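Local coordinates for protein Ika8 (Synthetic construct, PDB 6G6O) that is a computationally designed, symmetrical eight-bladed beta-propeller built from WD40-type repeats, an artificial protein made to adopt that fold, at residues Q215-T219 with S230-T236. Residues are numbered along the deposited sequence; the frame is centred on the assembly and turned at random.
Sequences QSEVT and SGAKDGT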
loop_
_atom_site.group_PDB
_atom_site.type_symbol
_atom_site.label_atom_id
_atom_site.label_comp_id
_atom_site.label_asym_id
_atom_site.label_seq_id
_atom_site.Cartn_x
_atom_site.Cartn_y
_atom_site.Cartn_z
ATOM N N GLN A 215 -8.663 12.588 13.986
ATOM C CA GLN A 215 -9.000 11.274 14.512
ATOM C C GLN A 215 -7.912 10.810 15.469
ATOM O O GLN A 215 -6.781 11.306 15.449
ATOM C CB GLN A 215 -9.176 10.241 13.388
ATOM C CG GLN A 215 -10.423 10.435 12.542
ATOM C CD GLN A 215 -10.234 9.969 11.112
ATOM O OE1 GLN A 215 -9.281 10.362 10.439
ATOM N NE2 GLN A 215 -11.145 9.126 10.640
ATOM N N SER A 216 -8.273 9.849 16.313
ATOM C CA SER A 216 -7.329 9.143 17.166
ATOM C C SER A 216 -7.201 7.705 16.681
ATOM O O SER A 216 -8.201 7.066 16.341
ATOM C CB SER A 216 -7.776 9.170 18.630
ATOM O OG SER A 216 -7.744 10.488 19.149
ATOM N N GLU A 217 -5.963 7.208 16.649
ATOM C CA GLU A 217 -5.656 5.879 16.128
ATOM C C GLU A 217 -6.138 5.710 14.694
ATOM O O GLU A 217 -7.162 5.060 14.456
ATOM C CB GLU A 217 -6.277 4.781 16.999
ATOM C CG GLU A 217 -6.118 4.960 18.495
ATOM C CD GLU A 217 -6.707 3.794 19.266
ATOM O OE1 GLU A 217 -6.124 2.690 19.214
ATOM O OE2 GLU A 217 -7.758 3.975 19.914
ATOM N N VAL A 218 -5.422 6.279 13.732
ATOM C CA VAL A 218 -5.761 6.055 12.332
ATOM C C VAL A 218 -5.171 4.723 11.888
ATOM O O VAL A 218 -4.105 4.299 12.350
ATOM C CB VAL A 218 -5.279 7.219 11.442
ATOM C CG1 VAL A 218 -5.823 8.542 11.960
ATOM C CG2 VAL A 218 -3.762 7.251 11.358
ATOM N N THR A 219 -5.886 4.043 10.996
ATOM C CA THR A 219 -5.492 2.722 10.525
ATOM C C THR A 219 -5.043 2.703 9.075
ATOM O O THR A 219 -4.192 1.886 8.719
ATOM C CB THR A 219 -6.649 1.729 10.690
ATOM O OG1 THR A 219 -7.776 2.176 9.926
ATOM C CG2 THR A 219 -7.052 1.622 12.149
ATOM N N SER A 230 -8.224 9.658 5.564
ATOM C CA SER A 230 -7.841 8.962 6.784
ATOM C C SER A 230 -9.008 8.134 7.295
ATOM O O SER A 230 -10.126 8.644 7.434
ATOM C CB SER A 230 -7.386 9.952 7.861
ATOM O OG SER A 230 -8.323 11.001 8.025
ATOM N N GLY A 231 -8.746 6.861 7.570
ATOM C CA GLY A 231 -9.706 5.976 8.215
ATOM C C GLY A 231 -9.205 5.615 9.600
ATOM O O GLY A 231 -8.002 5.431 9.802
ATOM N N ALA A 232 -10.129 5.520 10.552
ATOM C CA ALA A 232 -9.780 5.289 11.946
ATOM C C ALA A 232 -10.532 4.079 12.483
ATOM O O ALA A 232 -11.405 3.511 11.821
ATOM C CB ALA A 232 -10.077 6.523 12.807
ATOM N N LYS A 233 -10.175 3.690 13.709
ATOM C CA LYS A 233 -10.798 2.530 14.337
ATOM C C LYS A 233 -12.265 2.780 14.664
ATOM O O LYS A 233 -13.065 1.838 14.661
ATOM C CB LYS A 233 -10.034 2.144 15.605
ATOM C CG LYS A 233 -8.538 1.977 15.402
ATOM C CD LYS A 233 -7.945 1.006 16.409
ATOM C CE LYS A 233 -6.480 0.729 16.111
ATOM N NZ LYS A 233 -5.937 -0.376 16.949
ATOM N N ASP A 234 -12.639 4.026 14.945
ATOM C CA ASP A 234 -14.031 4.342 15.246
ATOM C C ASP A 234 -14.917 4.352 14.007
ATOM O O ASP A 234 -16.106 4.669 14.120
ATOM C CB ASP A 234 -14.128 5.692 15.969
ATOM C CG ASP A 234 -13.637 6.855 15.123
ATOM O OD1 ASP A 234 -13.058 6.620 14.042
ATOM O OD2 ASP A 234 -13.834 8.015 15.542
ATOM N N GLY A 235 -14.374 4.016 12.838
ATOM C CA GLY A 235 -15.147 3.936 11.619
ATOM C C GLY A 235 -15.217 5.209 10.809
ATOM O O GLY A 235 -15.883 5.223 9.767
ATOM N N THR A 236 -14.548 6.272 11.244
ATOM C CA THR A 236 -14.655 7.559 10.576
ATOM C C THR A 236 -13.687 7.634 9.402
ATOM O O THR A 236 -12.493 7.358 9.550
ATOM C CB THR A 236 -14.376 8.691 11.564
ATOM O OG1 THR A 236 -13.099 8.486 12.179
ATOM C CG2 THR A 236 -15.447 8.727 12.642
#
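Q215 lies across the open end of a beta hairpin and ties the loop before its first strand to the turn after its second. Its chi1 is m and chi2 lies between wells at 149°, which carries the buried amide over A232. S230 OG, with chi1 p, donates to Q215 OE1 at 2.7 Å. On the other side of the amide, Q215 NE2 donates to T236 OG1 at 2.6 Å, nearly in line. A weak bond of 3.4 Å also runs from Q215 NE2 to S230 O. T236, also p in chi1, extends the hydrogen-bond network: its OG1 donates to D234 OD1 at 2.6 Å. The same D234 OD1 accepts from T236 N at 3.2 Å, an Asx turn. It overlaps the type I turn from A232 to G235, whose G235 N bonds to A232 O at 3.2 Å. G235 has positive phi, where a CB would press against the preceding carbonyl.

V218 and A232 form an antiparallel, non-hydrogen-bonded pair. Beside it, T219 N donates to G231 O at 2.8 Å, while K233 N to E217 O is weak at 3.4 Å. At the exposed edge, the extended side chain of K233 meets E217 in a long salt bridge, NZ to OE1 3.8 Å. T219 CG2 packs on K233 CG at 3.6 Å, and T219 OG1 is hydrogen-bonded to I258 O.

Strands 218-224 and 227-232 are the inner two of a four-stranded propeller blade. S230 pairs through its backbone with K238 of strand 237-241, the next one outward. V218 and A232 form backbone hydrogen bonds with A193 and I258, respectively, one in each flanking blade.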